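Local coordinates for phosphatidylglycerophosphatase and protein-tyrosine phosphatase 1 (Mus musculus, PDB 3RGO) that dephosphorylates phosphatidylglycerophosphate to phosphatidylglycerol at the mitochondrial inner membrane, a step on the route to cardiolipin, at residues Ile5-Leu11 with Val107-Leu111; His115-Pro119 with Leu143-His147. All coordinates share one frame; numbering follows the deposited sequence.

Interaction 1: Ile5-Leu11 with Val107-Leu111; sequences IDHTVLL and VAAYL
Tyr110 OH donates to Asp6 OD2 at 2.6 Å, using the syn lone pair of that oxygen. OD2 comes in at the ring edge, in its plane, with the carboxylate turned 80° against the ring. The other oxygen, Asp6 OD1, turns back on its own loop and takes the backbone N of Thr8, from above the carboxylate plane, and that of Val9, in a nearly straight bond (2.8 Å, 175°). The first pairing is an Asx turn, the second an Asx motif. With chi1 at 65°, CG of Asp6 sits between its own N and carbonyl carbon, which lets one carboxylate serve both the turn and the phenol. A water bridges Thr8 OG1 and, weakly, Tyr110 OH.

Beside this polar cluster, Val9 CG2 lies over the middle of one Tyr110 face, 3.6 Å from the ring centroid, a CH-pi contact. Val9 CG1 turns instead to Val107 CG2 (3.9 Å), a methyl that also meets Leu11 CD1. The other branch, Val107 CG1, packs against Ile5 CG1 at 4.0 Å, while Ile5 CG2 reaches Leu111 CD1. Replacing Asp6 with an alanine removes the carboxylate, and the Tyr110 hydroxyl would probably lose its acceptor while the Thr8 and Val9 amides lost the oxygen that holds the turn. Helix 102-115 thus packs on strand 9-12 of the phosphatase sheet through branched aliphatics, and the short phenol-carboxylate bond, probably to an ionised acid, fixes the preceding turn to the same helix.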
loop_
_atom_site.group_PDB
_atom_site.type_symbol
_atom_site.label_atom_id
_atom_site.label_comp_id
_atom_site.label_asym_id
_atom_site.label_seq_id
_atom_site.Cartn_x
_atom_site.Cartn_y
_atom_site.Cartn_z
ATOM N N ILE A 5 2.726 -9.511 2.560
ATOM C CA ILE A 5 1.706 -9.378 3.594
ATOM C C ILE A 5 0.673 -10.496 3.466
ATOM O O ILE A 5 0.302 -11.138 4.452
ATOM C CB ILE A 5 1.002 -8.008 3.520
ATOM C CG1 ILE A 5 2.024 -6.873 3.674
ATOM C CG2 ILE A 5 -0.077 -7.906 4.586
ATOM C CD1 ILE A 5 2.777 -6.886 5.001
ATOM N N ASP A 6 0.208 -10.714 2.241
ATOM C CA ASP A 6 -0.639 -11.858 1.927
ATOM C C ASP A 6 -0.462 -12.238 0.458
ATOM O O ASP A 6 0.523 -11.851 -0.173
ATOM C CB ASP A 6 -2.116 -11.612 2.300
ATOM C CG ASP A 6 -2.764 -10.495 1.489
ATOM O OD1 ASP A 6 -2.178 -10.049 0.483
ATOM O OD2 ASP A 6 -3.882 -10.071 1.859
ATOM N N HIS A 7 -1.403 -12.999 -0.085
ATOM C CA HIS A 7 -1.282 -13.472 -1.459
ATOM C C HIS A 7 -1.269 -12.324 -2.480
ATOM O O HIS A 7 -0.787 -12.494 -3.597
ATOM C CB HIS A 7 -2.404 -14.472 -1.775
ATOM C CG HIS A 7 -2.196 -15.233 -3.047
ATOM N ND1 HIS A 7 -2.813 -14.890 -4.230
ATOM C CD2 HIS A 7 -1.437 -16.322 -3.320
ATOM C CE1 HIS A 7 -2.446 -15.737 -5.178
ATOM N NE2 HIS A 7 -1.611 -16.613 -4.652
ATOM N N THR A 8 -1.796 -11.163 -2.094
ATOM C CA THR A 8 -1.894 -10.019 -3.008
ATOM C C THR A 8 -0.856 -8.935 -2.722
ATOM O O THR A 8 -0.127 -8.498 -3.615
ATOM C CB THR A 8 -3.294 -9.347 -2.950
ATOM O OG1 THR A 8 -4.311 -10.289 -3.309
ATOM C CG2 THR A 8 -3.363 -8.157 -3.900
ATOM N N VAL A 9 -0.793 -8.504 -1.470
ATOM C CA VAL A 9 -0.038 -7.304 -1.127
ATOM C C VAL A 9 1.375 -7.567 -0.620
ATOM O O VAL A 9 1.606 -8.470 0.179
ATOM C CB VAL A 9 -0.802 -6.453 -0.100
ATOM C CG1 VAL A 9 0.093 -5.344 0.463
ATOM C CG2 VAL A 9 -2.059 -5.883 -0.735
ATOM N N LEU A 10 2.317 -6.767 -1.109
ATOM C CA LEU A 10 3.643 -6.692 -0.517
ATOM C C LEU A 10 3.900 -5.264 -0.050
ATOM O O LEU A 10 3.422 -4.303 -0.657
ATOM C CB LEU A 10 4.719 -7.127 -1.515
ATOM C CG LEU A 10 4.517 -8.517 -2.129
ATOM C CD1 LEU A 10 3.834 -8.406 -3.487
ATOM C CD2 LEU A 10 5.847 -9.242 -2.253
ATOM N N LEU A 11 4.644 -5.142 1.043
ATOM C CA LEU A 11 4.994 -3.852 1.625
ATOM C C LEU A 11 6.515 -3.766 1.737
ATOM O O LEU A 11 7.147 -4.649 2.316
ATOM C CB LEU A 11 4.361 -3.711 3.010
ATOM C CG LEU A 11 4.842 -2.550 3.884
ATOM C CD1 LEU A 11 4.443 -1.203 3.293
ATOM C CD2 LEU A 11 4.323 -2.688 5.308
ATOM N N VAL A 107 -1.373 -0.186 3.656
ATOM C CA VAL A 107 -1.583 -1.624 3.802
ATOM C C VAL A 107 -2.558 -1.910 4.944
ATOM O O VAL A 107 -3.379 -2.822 4.846
ATOM C CB VAL A 107 -0.250 -2.400 4.007
ATOM C CG1 VAL A 107 -0.526 -3.864 4.328
ATOM C CG2 VAL A 107 0.646 -2.285 2.764
ATOM N N ALA A 108 -2.473 -1.125 6.017
ATOM C CA ALA A 108 -3.410 -1.243 7.130
ATOM C C ALA A 108 -4.848 -1.065 6.664
ATOM O O ALA A 108 -5.736 -1.809 7.074
ATOM C CB ALA A 108 -3.075 -0.223 8.239
ATOM N N ALA A 109 -5.081 -0.079 5.806
ATOM C CA ALA A 109 -6.430 0.181 5.327
ATOM C C ALA A 109 -6.943 -1.008 4.515
ATOM O O ALA A 109 -8.081 -1.440 4.682
ATOM C CB ALA A 109 -6.466 1.462 4.501
ATOM N N TYR A 110 -6.088 -1.527 3.640
ATOM C CA TYR A 110 -6.386 -2.733 2.874
ATOM C C TYR A 110 -6.838 -3.877 3.784
ATOM O O TYR A 110 -7.896 -4.469 3.563
ATOM C CB TYR A 110 -5.152 -3.148 2.062
ATOM C CG TYR A 110 -5.160 -4.574 1.561
ATOM C CD1 TYR A 110 -5.872 -4.928 0.423
ATOM C CD2 TYR A 110 -4.444 -5.565 2.224
ATOM C CE1 TYR A 110 -5.881 -6.238 -0.039
ATOM C CE2 TYR A 110 -4.441 -6.868 1.774
ATOM C CZ TYR A 110 -5.162 -7.202 0.644
ATOM O OH TYR A 110 -5.159 -8.503 0.194
ATOM N N LEU A 111 -6.041 -4.181 4.808
ATOM C CA LEU A 111 -6.366 -5.266 5.732
ATOM C C LEU A 111 -7.658 -5.012 6.506
ATOM O O LEU A 111 -8.453 -5.933 6.738
ATOM C CB LEU A 111 -5.205 -5.508 6.697
ATOM C CG LEU A 111 -3.918 -6.038 6.056
ATOM C CD1 LEU A 111 -2.791 -6.066 7.077
ATOM C CD2 LEU A 111 -4.135 -7.421 5.443
HETATM O O HOH W 1 -5.215 -11.499 -1.291
#

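Interaction 2: His115-Pro119 with Leu143-His147; sequences HNWSP and LKEFH
Asn116, with positive phi where helix 102-115 gives out, approaches His147 on helix 137-154 through water: a water molecule donates to Asn116 O and lies in the plane of the imidazole at its edge, where its bond to His147 NE2 is weak at 3.4 Å. The indole of Trp117 packs on Ala125 of helix 119-129, and the residue meets helix 137-154 through its backbone. Its carbonyl O comes within 3.0 Å of His147 CD2, approaching the ring obliquely; the same oxygen is 3.3 Å from His147 NE2, but the angle is too poor for a hydrogen bond. The imidazole reaches this carbonyl because CG of His147 is anti to the backbone N, chi1 -174°.

Ser118 is the N-cap of helix 119-129, its OG accepting from the backbone N of Glu121. Residues 115-119 join two successive helices of the dual-specificity phosphatase domain, 102-115 and 119-129, and lie against a third, 137-154.

Pro119, the first residue of the new helix, is buried against helix 137-154. Its CD stands over one face of the His147 ring, offset toward the rim, in a CH-pi contact 4.2 Å from the centroid, and the two side chains cross at about a right angle. Farther round the pyrrolidine, CG rests 3.8 Å from the carbonyl O of Leu143, and CB meets Leu143 CB at 4.2 Å. The aliphatic stem of Lys144 flanks the proline.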
loop_
_atom_site.group_PDB
_atom_site.type_symbol
_atom_site.label_atom_id
_atom_site.label_comp_id
_atom_site.label_asym_id
_atom_site.label_seq_id
_atom_site.Cartn_x
_atom_site.Cartn_y
_atom_site.Cartn_z
ATOM N N HIS A 115 -10.535 -7.758 5.954
ATOM C CA HIS A 115 -10.844 -8.643 7.080
ATOM C C HIS A 115 -11.906 -8.109 8.032
ATOM O O HIS A 115 -12.290 -8.789 8.987
ATOM C CB HIS A 115 -9.570 -8.959 7.861
ATOM C CG HIS A 115 -8.520 -9.650 7.049
ATOM N ND1 HIS A 115 -8.629 -10.971 6.665
ATOM C CD2 HIS A 115 -7.344 -9.207 6.551
ATOM C CE1 HIS A 115 -7.558 -11.310 5.969
ATOM N NE2 HIS A 115 -6.764 -10.259 5.884
ATOM N N ASN A 116 -12.401 -6.907 7.767
ATOM C CA ASN A 116 -13.214 -6.217 8.748
ATOM C C ASN A 116 -12.508 -6.242 10.107
ATOM O O ASN A 116 -13.104 -6.608 11.118
ATOM C CB ASN A 116 -14.604 -6.861 8.853
ATOM C CG ASN A 116 -15.510 -6.130 9.816
ATOM O OD1 ASN A 116 -15.442 -4.906 9.941
ATOM N ND2 ASN A 116 -16.366 -6.878 10.510
ATOM N N TRP A 117 -11.229 -5.872 10.112
ATOM C CA TRP A 117 -10.425 -5.809 11.335
ATOM C C TRP A 117 -10.368 -4.392 11.900
ATOM O O TRP A 117 -10.594 -3.414 11.187
ATOM C CB TRP A 117 -8.983 -6.263 11.068
ATOM C CG TRP A 117 -8.769 -7.742 10.980
ATOM C CD1 TRP A 117 -9.678 -8.734 11.259
ATOM C CD2 TRP A 117 -7.559 -8.405 10.596
ATOM N NE1 TRP A 117 -9.101 -9.968 11.066
ATOM C CE2 TRP A 117 -7.805 -9.796 10.655
ATOM C CE3 TRP A 117 -6.292 -7.961 10.204
ATOM C CZ2 TRP A 117 -6.829 -10.740 10.337
ATOM C CZ3 TRP A 117 -5.327 -8.902 9.885
ATOM C CH2 TRP A 117 -5.602 -10.275 9.959
ATOM N N SER A 118 -10.047 -4.292 13.185
ATOM C CA SER A 118 -9.789 -3.002 13.806
ATOM C C SER A 118 -8.466 -2.453 13.286
ATOM O O SER A 118 -7.609 -3.210 12.825
ATOM C CB SER A 118 -9.721 -3.142 15.326
ATOM O OG SER A 118 -8.597 -3.918 15.705
ATOM N N PRO A 119 -8.292 -1.128 13.349
ATOM C CA PRO A 119 -6.993 -0.584 12.946
ATOM C C PRO A 119 -5.848 -1.295 13.667
ATOM O O PRO A 119 -4.878 -1.672 13.033
ATOM C CB PRO A 119 -7.088 0.883 13.372
ATOM C CG PRO A 119 -8.554 1.193 13.256
ATOM C CD PRO A 119 -9.267 -0.073 13.680
ATOM N N LEU A 143 -7.247 5.974 9.864
ATOM C CA LEU A 143 -7.582 4.553 9.801
ATOM C C LEU A 143 -8.844 4.256 10.617
ATOM O O LEU A 143 -9.621 3.367 10.274
ATOM C CB LEU A 143 -6.417 3.696 10.304
ATOM C CG LEU A 143 -5.189 3.593 9.395
ATOM C CD1 LEU A 143 -4.092 2.751 10.035
ATOM C CD2 LEU A 143 -5.586 3.016 8.042
ATOM N N LYS A 144 -9.040 5.005 11.694
ATOM C CA LYS A 144 -10.269 4.890 12.486
ATOM C C LYS A 144 -11.500 5.319 11.693
ATOM O O LYS A 144 -12.556 4.676 11.770
ATOM C CB LYS A 144 -10.171 5.721 13.768
ATOM C CG LYS A 144 -9.452 5.041 14.923
ATOM C CD LYS A 144 -9.712 5.794 16.229
ATOM C CE LYS A 144 -9.270 4.998 17.452
ATOM N NZ LYS A 144 -7.806 4.734 17.464
ATOM N N GLU A 145 -11.380 6.416 10.949
ATOM C CA GLU A 145 -12.496 6.898 10.134
ATOM C C GLU A 145 -12.747 5.922 8.987
ATOM O O GLU A 145 -13.894 5.654 8.613
ATOM C CB GLU A 145 -12.212 8.297 9.581
ATOM C CG GLU A 145 -12.142 9.400 10.630
ATOM C CD GLU A 145 -13.505 9.992 10.955
ATOM O OE1 GLU A 145 -14.476 9.220 11.115
ATOM O OE2 GLU A 145 -13.604 11.235 11.057
ATOM N N PHE A 146 -11.662 5.387 8.435
ATOM C CA PHE A 146 -11.763 4.417 7.351
ATOM C C PHE A 146 -12.517 3.180 7.837
ATOM O O PHE A 146 -13.360 2.632 7.125
ATOM C CB PHE A 146 -10.367 4.035 6.834
ATOM C CG PHE A 146 -10.391 3.134 5.630
ATOM C CD1 PHE A 146 -10.336 1.757 5.775
ATOM C CD2 PHE A 146 -10.471 3.665 4.355
ATOM C CE1 PHE A 146 -10.353 0.930 4.671
ATOM C CE2 PHE A 146 -10.492 2.846 3.249
ATOM C CZ PHE A 146 -10.436 1.474 3.406
ATOM N N HIS A 147 -12.207 2.759 9.061
ATOM C CA HIS A 147 -12.867 1.625 9.698
ATOM C C HIS A 147 -14.376 1.849 9.843
ATOM O O HIS A 147 -15.170 0.940 9.609
ATOM C CB HIS A 147 -12.234 1.357 11.064
ATOM C CG HIS A 147 -12.740 0.117 11.735
ATOM N ND1 HIS A 147 -13.462 0.147 12.908
ATOM C CD2 HIS A 147 -12.630 -1.189 11.394
ATOM C CE1 HIS A 147 -13.773 -1.088 13.263
ATOM N NE2 HIS A 147 -13.278 -1.917 12.362
HETATM O O HOH W 2 -13.699 -4.915 13.797
#

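How the interactions relate
From the N terminus, the chain passes through the turn before strand 9-12, and interaction 1 joins this region to helix 102-115 across 95 intervening residues, which include the remaining parallel strands and helix 72-88. Interaction 2 opens only afterwards, at the end of that same helix, and closes a much shorter loop of 23 residues containing most of helix 119-129. The two are therefore in series, neither nesting nor crossing. Helix 102-115 links them: it lies between the sheet at interaction 1 and helix 137-154, where its Ala108 and Ala109 pack against Leu143 and Phe146.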